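Side-chain contacts in carbamate kinase (Mycoplasma penetrans, PDB 4AXS), which probably catalyses the reversible transfer of a phosphoryl group from carbamoyl phosphate to ADP, giving ATP and carbamate: residues A[284-287]-A[291-294]; A[114-119]-A[126-131]; A[75-80]-A[100-105]; A[235-240]-A[246-251]. One frame throughout, in Å; residues are numbered along the deposited sequence.

Contact 1 (A[284-287]-A[291-294]); sequences DQFA and MLPK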
loop_
_atom_site.group_PDB
_atom_site.type_symbol
_atom_site.label_atom_id
_atom_site.label_comp_id
_atom_site.label_asym_id
_atom_site.label_seq_id
_atom_site.Cartn_x
_atom_site.Cartn_y
_atom_site.Cartn_z
ATOM N N ASP A 284 -21.438 -19.888 25.078
ATOM C CA ASP A 284 -20.582 -20.340 23.996
ATOM C C ASP A 284 -21.354 -20.608 22.714
ATOM O O ASP A 284 -21.096 -21.583 22.009
ATOM C CB ASP A 284 -19.820 -21.594 24.422
ATOM C CG ASP A 284 -18.625 -21.275 25.294
ATOM O OD1 ASP A 284 -17.576 -20.845 24.747
ATOM O OD2 ASP A 284 -18.733 -21.462 26.526
ATOM N N GLN A 285 -22.303 -19.732 22.414
ATOM C CA GLN A 285 -23.068 -19.870 21.191
ATOM C C GLN A 285 -22.199 -19.801 19.935
ATOM O O GLN A 285 -22.596 -20.317 18.892
ATOM C CB GLN A 285 -24.169 -18.816 21.119
ATOM C CG GLN A 285 -25.386 -19.146 21.977
ATOM C CD GLN A 285 -25.998 -20.508 21.655
ATOM O OE1 GLN A 285 -25.738 -21.091 20.602
ATOM N NE2 GLN A 285 -26.824 -21.015 22.567
ATOM N N PHE A 286 -21.012 -19.195 20.035
ATOM C CA PHE A 286 -20.270 -18.799 18.836
ATOM C C PHE A 286 -18.850 -19.362 18.668
ATOM O O PHE A 286 -18.055 -19.433 19.608
ATOM C CB PHE A 286 -20.238 -17.273 18.725
ATOM C CG PHE A 286 -21.588 -16.637 18.818
ATOM C CD1 PHE A 286 -22.592 -17.005 17.959
ATOM C CD2 PHE A 286 -21.846 -15.657 19.758
ATOM C CE1 PHE A 286 -23.840 -16.420 18.032
ATOM C CE2 PHE A 286 -23.099 -15.065 19.845
ATOM C CZ PHE A 286 -24.095 -15.449 18.980
ATOM N N ALA A 287 -18.540 -19.744 17.436
ATOM C CA ALA A 287 -17.222 -20.260 17.121
ATOM C C ALA A 287 -16.149 -19.234 17.502
ATOM O O ALA A 287 -16.095 -18.127 16.967
ATOM C CB ALA A 287 -17.133 -20.634 15.649
ATOM N N MET A 291 -17.044 -16.661 14.370
ATOM C CA MET A 291 -18.150 -15.738 14.591
ATOM C C MET A 291 -17.942 -14.826 15.807
ATOM O O MET A 291 -18.333 -13.656 15.793
ATOM C CB MET A 291 -19.457 -16.514 14.724
ATOM C CG MET A 291 -20.687 -15.635 14.712
ATOM S SD MET A 291 -20.967 -14.872 13.102
ATOM C CE MET A 291 -21.095 -16.326 12.054
ATOM N N LEU A 292 -17.318 -15.362 16.850
ATOM C CA LEU A 292 -17.179 -14.639 18.111
ATOM C C LEU A 292 -16.600 -13.242 17.923
ATOM O O LEU A 292 -17.231 -12.261 18.313
ATOM C CB LEU A 292 -16.356 -15.453 19.119
ATOM C CG LEU A 292 -16.479 -15.063 20.596
ATOM C CD1 LEU A 292 -17.955 -14.876 21.007
ATOM C CD2 LEU A 292 -15.788 -16.094 21.489
ATOM N N PRO A 293 -15.399 -13.148 17.317
ATOM C CA PRO A 293 -14.731 -11.862 17.084
ATOM C C PRO A 293 -15.583 -10.903 16.270
ATOM O O PRO A 293 -15.544 -9.702 16.546
ATOM C CB PRO A 293 -13.485 -12.256 16.277
ATOM C CG PRO A 293 -13.209 -13.649 16.672
ATOM C CD PRO A 293 -14.568 -14.275 16.850
ATOM N N LYS A 294 -16.334 -11.416 15.295
ATOM C CA LYS A 294 -17.188 -10.575 14.459
ATOM C C LYS A 294 -18.341 -10.025 15.281
ATOM O O LYS A 294 -18.707 -8.851 15.175
ATOM C CB LYS A 294 -17.740 -11.354 13.271
ATOM C CG LYS A 294 -16.741 -12.246 12.569
ATOM C CD LYS A 294 -17.408 -13.038 11.456
ATOM C CE LYS A 294 -16.547 -13.032 10.203
ATOM N NZ LYS A 294 -15.148 -13.470 10.504
#
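Ala287 O accepts two backbone N-H groups at the start of helix 292-302. Leu292 N reaches it at 3.0 Å in a nearly straight bond (N-H...O 170°), tilted out of the carbonyl plane, while Met291 N lies in that plane on a lone pair at 3.1 Å with a more bent approach. Leu292 CB also lies close by, 3.4 Å from Ala287 O. Beside this close backbone junction the buried Phe286 supplies the apolar part: its CD1 stands 4.0 Å from Met291 CG, and Leu292 CD1 sits at the ring edge, close to the ring plane. The contact closes the connection between helices 274-282 and 292-302. The first of these stops in a Schellman motif with Asp284, at positive phi, as its C-prime residue, and the chain then runs through Phe286 and Ala287 to the next helix. Gln285 CB lies over the centre of one Phe286 face, and Leu277, Phe280, Val257 and Val259 also pack on Phe286. The outer side is looser. Ala287 is exposed, its CB coming no nearer than 4.2 Å to Met291 N, and the Met291 chain, bent at chi2 and chi3 (68° and 58°), carries its thioether end away from 284-287.

Contact 2 (A[114-119]-A[126-131]); sequences AISNEL and KDVLYF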
loop_
_atom_site.group_PDB
_atom_site.type_symbol
_atom_site.label_atom_id
_atom_site.label_comp_id
_atom_site.label_asym_id
_atom_site.label_seq_id
_atom_site.Cartn_x
_atom_site.Cartn_y
_atom_site.Cartn_z
ATOM N N ALA A 114 -10.644 -2.727 -9.261
ATOM C CA ALA A 114 -12.005 -3.230 -9.365
ATOM C C ALA A 114 -13.057 -2.215 -8.941
ATOM O O ALA A 114 -14.074 -2.033 -9.623
ATOM C CB ALA A 114 -12.146 -4.506 -8.579
ATOM N N ILE A 115 -12.823 -1.544 -7.824
ATOM C CA ILE A 115 -13.850 -0.652 -7.307
ATOM C C ILE A 115 -13.862 0.646 -8.103
ATOM O O ILE A 115 -14.915 1.256 -8.306
ATOM C CB ILE A 115 -13.683 -0.380 -5.805
ATOM C CG1 ILE A 115 -14.676 0.681 -5.351
ATOM C CG2 ILE A 115 -12.269 0.099 -5.512
ATOM C CD1 ILE A 115 -14.409 1.182 -3.965
ATOM N N SER A 116 -12.685 1.069 -8.547
ATOM C CA SER A 116 -12.585 2.169 -9.496
ATOM C C SER A 116 -13.364 1.763 -10.744
ATOM O O SER A 116 -14.232 2.497 -11.220
ATOM C CB SER A 116 -11.116 2.445 -9.850
ATOM O OG SER A 116 -10.494 3.330 -8.925
ATOM N N ASN A 117 -13.058 0.576 -11.258
ATOM C CA ASN A 117 -13.698 0.080 -12.463
ATOM C C ASN A 117 -15.224 0.075 -12.357
ATOM O O ASN A 117 -15.909 0.617 -13.228
ATOM C CB ASN A 117 -13.181 -1.311 -12.807
ATOM C CG ASN A 117 -11.965 -1.269 -13.699
ATOM O OD1 ASN A 117 -11.497 -0.192 -14.075
ATOM N ND2 ASN A 117 -11.444 -2.443 -14.056
ATOM N N GLU A 118 -15.750 -0.528 -11.289
ATOM C CA GLU A 118 -17.196 -0.600 -11.093
ATOM C C GLU A 118 -17.844 0.780 -11.019
ATOM O O GLU A 118 -18.890 1.007 -11.618
ATOM C CB GLU A 118 -17.552 -1.408 -9.840
ATOM C CG GLU A 118 -17.159 -2.870 -9.903
ATOM C CD GLU A 118 -17.731 -3.572 -11.115
ATOM O OE1 GLU A 118 -18.827 -3.170 -11.557
ATOM O OE2 GLU A 118 -17.086 -4.518 -11.627
ATOM N N LEU A 119 -17.231 1.699 -10.278
ATOM C CA LEU A 119 -17.760 3.059 -10.181
ATOM C C LEU A 119 -17.872 3.721 -11.556
ATOM O O LEU A 119 -18.756 4.549 -11.778
ATOM C CB LEU A 119 -16.908 3.927 -9.246
ATOM C CG LEU A 119 -16.993 3.589 -7.755
ATOM C CD1 LEU A 119 -15.963 4.351 -6.937
ATOM C CD2 LEU A 119 -18.402 3.840 -7.216
ATOM N N LYS A 126 -15.390 9.734 -8.604
ATOM C CA LYS A 126 -14.951 9.697 -7.212
ATOM C C LYS A 126 -13.559 9.096 -7.152
ATOM O O LYS A 126 -13.254 8.164 -7.892
ATOM C CB LYS A 126 -15.902 8.828 -6.385
ATOM C CG LYS A 126 -16.605 9.572 -5.279
ATOM C CD LYS A 126 -17.724 8.747 -4.682
ATOM C CE LYS A 126 -18.549 9.600 -3.725
ATOM N NZ LYS A 126 -18.860 10.937 -4.333
ATOM N N ASP A 127 -12.713 9.604 -6.267
ATOM C CA ASP A 127 -11.386 9.013 -6.138
ATOM C C ASP A 127 -11.367 7.847 -5.149
ATOM O O ASP A 127 -11.646 8.033 -3.952
ATOM C CB ASP A 127 -10.346 10.067 -5.756
ATOM C CG ASP A 127 -9.876 10.881 -6.950
ATOM O OD1 ASP A 127 -9.839 10.331 -8.077
ATOM O OD2 ASP A 127 -9.534 12.068 -6.761
ATOM N N VAL A 128 -11.052 6.651 -5.654
ATOM C CA VAL A 128 -10.816 5.504 -4.782
ATOM C C VAL A 128 -9.365 5.498 -4.308
ATOM O O VAL A 128 -8.446 5.573 -5.119
ATOM C CB VAL A 128 -11.141 4.150 -5.452
ATOM C CG1 VAL A 128 -11.221 3.060 -4.401
ATOM C CG2 VAL A 128 -12.455 4.206 -6.210
ATOM N N LEU A 129 -9.177 5.412 -2.989
ATOM C CA LEU A 129 -7.859 5.450 -2.350
ATOM C C LEU A 129 -7.546 4.164 -1.563
ATOM O O LEU A 129 -8.449 3.532 -1.038
ATOM C CB LEU A 129 -7.791 6.641 -1.393
ATOM C CG LEU A 129 -7.357 8.019 -1.906
ATOM C CD1 LEU A 129 -7.566 8.148 -3.402
ATOM C CD2 LEU A 129 -8.087 9.131 -1.144
ATOM N N TYR A 130 -6.268 3.781 -1.494
ATOM C CA TYR A 130 -5.825 2.685 -0.630
ATOM C C TYR A 130 -4.693 3.158 0.251
ATOM O O TYR A 130 -3.575 3.337 -0.224
ATOM C CB TYR A 130 -5.362 1.434 -1.404
ATOM C CG TYR A 130 -5.180 0.235 -0.484
ATOM C CD1 TYR A 130 -4.043 0.104 0.322
ATOM C CD2 TYR A 130 -6.169 -0.740 -0.382
ATOM C CE1 TYR A 130 -3.894 -0.965 1.184
ATOM C CE2 TYR A 130 -6.037 -1.825 0.473
ATOM C CZ TYR A 130 -4.909 -1.935 1.260
ATOM O OH TYR A 130 -4.799 -3.020 2.104
ATOM N N PHE A 131 -4.981 3.357 1.532
ATOM C CA PHE A 131 -3.956 3.734 2.493
ATOM C C PHE A 131 -3.294 2.503 3.098
ATOM O O PHE A 131 -3.946 1.673 3.730
ATOM C CB PHE A 131 -4.540 4.582 3.621
ATOM C CG PHE A 131 -5.283 5.786 3.152
ATOM C CD1 PHE A 131 -6.640 5.716 2.880
ATOM C CD2 PHE A 131 -4.635 6.998 2.984
ATOM C CE1 PHE A 131 -7.336 6.828 2.440
ATOM C CE2 PHE A 131 -5.330 8.119 2.547
ATOM C CZ PHE A 131 -6.683 8.028 2.278
#
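With CG1 of Val128 anti to its backbone N (chi1 -165°) and CG2 anti to the carbonyl carbon, the two methyls part toward different residues of helix 96-121. In Ile115, chi1 of 173° extends CG1 and leaves CG2 between the backbone N and the carbonyl carbon, where it meets the valine. This is helix-on-strand packing in the amino acid kinase fold: helix 96-121 leads through a short connection into strand 128-130, and the axes of 114-119 and 128-130 run antiparallel (174°) with a closest approach of 9.0 Å. Val128 is the one strand side chain that reaches segment 114-119, pointing at it while Leu129 points away. Its CG1 lies 3.3 Å from Ile115 CG2 and 3.7 Å from Ile115 CD1. Its CG2 is shared by the other two helix residues, with Leu119 CD1 at 3.6 Å coming from one turn further along the helix than Ile115. Val205 of the parallel neighbouring strand 205-207 touches Ile115, Leu119 and Val128 and continues the apolar layer. The second subunit lies close by: Ile191 of that chain packs on Ser116, and its Tyr223 N bonds to Asn117 OD1. Ser116 OG makes a weak hydrogen bond back to Leu112 O within the helix, and the same oxygen rests 3.5 Å from Val128 CG2.

Contact 3 (A[75-80]-A[100-105]); sequences GMIFNA and GGMSQG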
loop_
_atom_site.group_PDB
_atom_site.type_symbol
_atom_site.label_atom_id
_atom_site.label_comp_id
_atom_site.label_asym_id
_atom_site.label_seq_id
_atom_site.Cartn_x
_atom_site.Cartn_y
_atom_site.Cartn_z
ATOM N N GLY A 75 -0.378 -15.217 4.604
ATOM C CA GLY A 75 0.192 -16.546 4.703
ATOM C C GLY A 75 0.877 -17.015 3.425
ATOM O O GLY A 75 1.963 -17.569 3.484
ATOM N N MET A 76 0.270 -16.816 2.277
ATOM C CA MET A 76 0.859 -17.259 1.040
ATOM C C MET A 76 2.168 -16.596 0.768
ATOM O O MET A 76 3.059 -17.184 0.192
ATOM C CB MET A 76 -0.052 -16.955 -0.123
ATOM C CG MET A 76 0.664 -16.576 -1.391
ATOM S SD MET A 76 -0.494 -16.326 -2.734
ATOM C CE MET A 76 -0.363 -14.570 -2.924
ATOM N N ILE A 77 2.268 -15.353 1.182
ATOM C CA ILE A 77 3.400 -14.541 0.878
ATOM C C ILE A 77 4.489 -14.843 1.839
ATOM O O ILE A 77 5.627 -14.795 1.496
ATOM C CB ILE A 77 3.067 -13.046 0.997
ATOM C CG1 ILE A 77 2.272 -12.565 -0.212
ATOM C CG2 ILE A 77 4.331 -12.251 1.142
ATOM C CD1 ILE A 77 1.458 -11.317 0.007
ATOM N N PHE A 78 4.124 -15.135 3.064
ATOM C CA PHE A 78 5.086 -15.362 4.114
ATOM C C PHE A 78 5.724 -16.747 4.042
ATOM O O PHE A 78 6.908 -16.905 4.262
ATOM C CB PHE A 78 4.410 -15.153 5.450
ATOM C CG PHE A 78 5.300 -15.364 6.610
ATOM C CD1 PHE A 78 6.085 -14.347 7.080
ATOM C CD2 PHE A 78 5.339 -16.580 7.240
ATOM C CE1 PHE A 78 6.898 -14.535 8.160
ATOM C CE2 PHE A 78 6.139 -16.779 8.317
ATOM C CZ PHE A 78 6.922 -15.752 8.780
ATOM N N ASN A 79 4.910 -17.732 3.727
ATOM C CA ASN A 79 5.351 -19.079 3.456
ATOM C C ASN A 79 6.437 -19.075 2.394
ATOM O O ASN A 79 7.583 -19.340 2.649
ATOM C CB ASN A 79 4.192 -19.885 2.918
ATOM C CG ASN A 79 3.310 -20.422 4.013
ATOM O OD1 ASN A 79 3.654 -20.353 5.161
ATOM N ND2 ASN A 79 2.193 -20.977 3.658
ATOM N N ALA A 80 5.999 -18.745 1.194
ATOM C CA ALA A 80 6.829 -18.491 0.043
ATOM C C ALA A 80 8.238 -17.935 0.260
ATOM O O ALA A 80 9.122 -18.253 -0.496
ATOM C CB ALA A 80 6.083 -17.607 -0.924
ATOM N N GLY A 100 2.745 -8.655 5.859
ATOM C CA GLY A 100 1.479 -7.950 5.937
ATOM C C GLY A 100 1.538 -6.679 5.099
ATOM O O GLY A 100 0.532 -6.235 4.538
ATOM N N GLY A 101 2.730 -6.087 5.015
ATOM C CA GLY A 101 2.916 -4.896 4.215
ATOM C C GLY A 101 2.680 -5.250 2.757
ATOM O O GLY A 101 1.960 -4.548 2.032
ATOM N N MET A 102 3.276 -6.361 2.338
ATOM C CA MET A 102 3.120 -6.863 0.983
ATOM C C MET A 102 1.696 -7.339 0.743
ATOM O O MET A 102 1.169 -7.217 -0.366
ATOM C CB MET A 102 4.090 -8.019 0.743
ATOM C CG MET A 102 5.539 -7.693 1.061
ATOM S SD MET A 102 6.568 -9.147 0.839
ATOM C CE MET A 102 8.179 -8.527 1.360
ATOM N N SER A 103 1.068 -7.888 1.776
ATOM C CA SER A 103 -0.293 -8.383 1.601
ATOM C C SER A 103 -1.247 -7.232 1.304
ATOM O O SER A 103 -2.136 -7.374 0.468
ATOM C CB SER A 103 -0.765 -9.182 2.814
ATOM O OG SER A 103 -1.017 -8.343 3.923
ATOM N N GLN A 104 -1.040 -6.092 1.968
ATOM C CA GLN A 104 -1.881 -4.912 1.757
ATOM C C GLN A 104 -1.763 -4.349 0.343
ATOM O O GLN A 104 -2.768 -4.018 -0.284
ATOM C CB GLN A 104 -1.554 -3.811 2.767
ATOM C CG GLN A 104 -2.126 -4.055 4.157
ATOM C CD GLN A 104 -1.896 -2.899 5.103
ATOM O OE1 GLN A 104 -2.283 -1.771 4.833
ATOM N NE2 GLN A 104 -1.292 -3.186 6.234
ATOM N N GLY A 105 -0.535 -4.247 -0.159
ATOM C CA GLY A 105 -0.315 -3.694 -1.478
ATOM C C GLY A 105 -0.687 -4.687 -2.556
ATOM O O GLY A 105 -1.050 -4.317 -3.686
#
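Two helices of the amino acid kinase fold, 71-83 and 96-121, meet through Ile77, whose two branches touch successive residues, Met102 and Ser103. Ile77 CG2, anti to the backbone N, stands 3.8 Å from Met102 SD. The longer branch goes the other way: chi1 of -77° sets CG1 beside the backbone N, and CD1 arrives 3.8 Å from Ser103 CA and 4.2 Å from Ser103 CB, so it rests against the backbone of the second helix as much as against a side chain. Met102, extended beyond CG, passes Ile77 obliquely with its sulfur and leads its end away from 75-80. Ser103 turns its hydroxyl back into its own helix, where OG donates to Gly100 O at 2.7 Å. Gln104 N bonds to that carbonyl from the same face of its plane, at 3.0 Å. Ser103 OG has a further hydrogen bond with Asn70 ND2, which ties it to the chain just before helix 71-83. The nearest CA atoms, Ile77 and Ser103, are 7.2 Å apart. Phe81 of the second subunit packs on Ile77, and Met102 meets its own counterpart there: this is side-by-side helix packing within the amino acid kinase fold, continued by the second subunit at the dimer interface.

Contact 4 (A[235-240]-A[246-251]); sequences ALAKIA and DIFVVL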
loop_
_atom_site.group_PDB
_atom_site.type_symbol
_atom_site.label_atom_id
_atom_site.label_comp_id
_atom_site.label_asym_id
_atom_site.label_seq_id
_atom_site.Cartn_x
_atom_site.Cartn_y
_atom_site.Cartn_z
ATOM N N ALA A 235 -10.503 -4.216 13.801
ATOM C CA ALA A 235 -9.813 -3.084 13.214
ATOM C C ALA A 235 -10.835 -2.208 12.542
ATOM O O ALA A 235 -10.921 -1.024 12.811
ATOM C CB ALA A 235 -8.730 -3.543 12.204
ATOM N N LEU A 236 -11.628 -2.805 11.673
ATOM C CA LEU A 236 -12.565 -2.033 10.872
ATOM C C LEU A 236 -13.696 -1.445 11.703
ATOM O O LEU A 236 -14.332 -0.462 11.301
ATOM C CB LEU A 236 -13.094 -2.875 9.715
ATOM C CG LEU A 236 -12.191 -2.676 8.500
ATOM C CD1 LEU A 236 -12.085 -3.943 7.668
ATOM C CD2 LEU A 236 -12.691 -1.503 7.665
ATOM N N ALA A 237 -13.938 -2.045 12.866
ATOM C CA ALA A 237 -14.932 -1.519 13.786
ATOM C C ALA A 237 -14.387 -0.268 14.500
ATOM O O ALA A 237 -15.113 0.698 14.705
ATOM C CB ALA A 237 -15.366 -2.590 14.773
ATOM N N LYS A 238 -13.103 -0.279 14.845
ATOM C CA LYS A 238 -12.455 0.912 15.412
ATOM C C LYS A 238 -12.464 2.069 14.425
ATOM O O LYS A 238 -12.717 3.218 14.792
ATOM C CB LYS A 238 -11.014 0.613 15.831
ATOM C CG LYS A 238 -10.826 0.430 17.338
ATOM C CD LYS A 238 -10.760 1.759 18.104
ATOM C CE LYS A 238 -10.684 1.508 19.619
ATOM N NZ LYS A 238 -9.940 2.570 20.365
ATOM N N ILE A 239 -12.174 1.743 13.170
ATOM C CA ILE A 239 -12.242 2.682 12.066
ATOM C C ILE A 239 -13.667 3.166 11.823
ATOM O O ILE A 239 -13.896 4.362 11.642
ATOM C CB ILE A 239 -11.700 2.019 10.781
ATOM C CG1 ILE A 239 -10.174 1.919 10.854
ATOM C CG2 ILE A 239 -12.157 2.775 9.527
ATOM C CD1 ILE A 239 -9.549 1.270 9.654
ATOM N N ALA A 240 -14.615 2.229 11.804
ATOM C CA ALA A 240 -16.034 2.551 11.654
ATOM C C ALA A 240 -16.445 3.594 12.675
ATOM O O ALA A 240 -17.283 4.461 12.401
ATOM C CB ALA A 240 -16.899 1.292 11.815
ATOM N N ASP A 246 -22.754 5.073 10.144
ATOM C CA ASP A 246 -23.983 4.573 10.737
ATOM C C ASP A 246 -23.897 3.060 10.823
ATOM O O ASP A 246 -23.994 2.480 11.900
ATOM C CB ASP A 246 -25.170 4.967 9.862
ATOM C CG ASP A 246 -25.086 6.397 9.395
ATOM O OD1 ASP A 246 -24.785 7.271 10.244
ATOM O OD2 ASP A 246 -25.298 6.635 8.179
ATOM N N ILE A 247 -23.695 2.434 9.671
ATOM C CA ILE A 247 -23.665 0.986 9.568
ATOM C C ILE A 247 -22.232 0.432 9.467
ATOM O O ILE A 247 -21.342 1.048 8.875
ATOM C CB ILE A 247 -24.501 0.495 8.353
ATOM C CG1 ILE A 247 -25.931 1.040 8.414
ATOM C CG2 ILE A 247 -24.511 -1.015 8.281
ATOM C CD1 ILE A 247 -26.151 2.337 7.653
ATOM N N PHE A 248 -22.047 -0.737 10.073
ATOM C CA PHE A 248 -20.842 -1.531 9.978
ATOM C C PHE A 248 -21.252 -2.909 9.466
ATOM O O PHE A 248 -21.848 -3.684 10.201
ATOM C CB PHE A 248 -20.187 -1.640 11.358
ATOM C CG PHE A 248 -18.958 -2.520 11.391
ATOM C CD1 PHE A 248 -18.159 -2.681 10.261
ATOM C CD2 PHE A 248 -18.585 -3.170 12.563
ATOM C CE1 PHE A 248 -17.019 -3.492 10.294
ATOM C CE2 PHE A 248 -17.445 -3.983 12.606
ATOM C CZ PHE A 248 -16.661 -4.143 11.469
ATOM N N VAL A 249 -20.959 -3.212 8.202
ATOM C CA VAL A 249 -21.309 -4.516 7.643
ATOM C C VAL A 249 -20.127 -5.465 7.608
ATOM O O VAL A 249 -19.082 -5.150 7.038
ATOM C CB VAL A 249 -21.825 -4.418 6.203
ATOM C CG1 VAL A 249 -22.070 -5.822 5.639
ATOM C CG2 VAL A 249 -23.072 -3.555 6.127
ATOM N N VAL A 250 -20.314 -6.638 8.194
ATOM C CA VAL A 250 -19.296 -7.672 8.235
ATOM C C VAL A 250 -19.671 -8.799 7.278
ATOM O O VAL A 250 -20.639 -9.534 7.526
ATOM C CB VAL A 250 -19.168 -8.237 9.663
ATOM C CG1 VAL A 250 -18.252 -9.455 9.692
ATOM C CG2 VAL A 250 -18.695 -7.142 10.633
ATOM N N LEU A 251 -18.919 -8.924 6.181
ATOM C CA LEU A 251 -19.245 -9.902 5.148
ATOM C C LEU A 251 -18.676 -11.244 5.510
ATOM O O LEU A 251 -17.515 -11.359 5.898
ATOM C CB LEU A 251 -18.728 -9.474 3.788
ATOM C CG LEU A 251 -19.375 -8.215 3.235
ATOM C CD1 LEU A 251 -18.810 -7.905 1.854
ATOM C CD2 LEU A 251 -20.889 -8.380 3.193
#
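Phe248 of strand 247-251 spreads its ring against Leu236, Ala237 and Ala240 of helix 232-242, a helix-strand pair of the amino acid kinase fold. The segment axes run antiparallel (166°), 9.4 Å apart at closest, and the strand lies between 27-31 and 309-313 in the five-stranded mixed sheet. Apolar contacts join neighbouring helix residues to the two meta carbons of the ring: Ala237 CB lies 3.3 Å from Phe248 CE2, and Leu236 CB 4.0 Å from Phe248 CE1. Ala240, one turn after Leu236, brings CB to 4.4 Å from Phe248 CG at an oblique angle. Phe248 has chi1 of 177°, with CG anti to the backbone N, which projects the ring out from the strand to the helix. The helix backbone also meets the ring: Ala237 CA and Leu236 O lie over one face, the oxygen 4.1 Å above the plane and offset toward the rim, and Leu236 O is also held by Ala240 N in the helix. Backbone hydrogen bonds to Ser309 and Ile311 of strand 309-313 hold Phe248 in the sheet. On the opposite face of the Phe248 ring sits Val250 CG2, 3.7 Å above the plane.

In the fold
Contacts 2 and 3 share helix 96-121, with contact 3 near its start and contact 2 near its end; their centres are about 22 Å apart, yet Tyr130 OH comes within 3.3 Å of Gln104 O. Both also reach the second subunit, whereas contacts 1 and 4 touch no other protein chain. Contact 4 lies nearest the middle of the molecule, its centre about 9 Å from the chain centre, and meets contact 1 where Lys294 CE packs 4.0 Å from Val250 CG1. Contacts 1 and 2 lie on opposite sides of the chain centre, about 32 Å apart between centres. Beside contact 1, a sulfate, probably from the crystallisation liquor, is a long and weak ionic partner of Lys294 NZ.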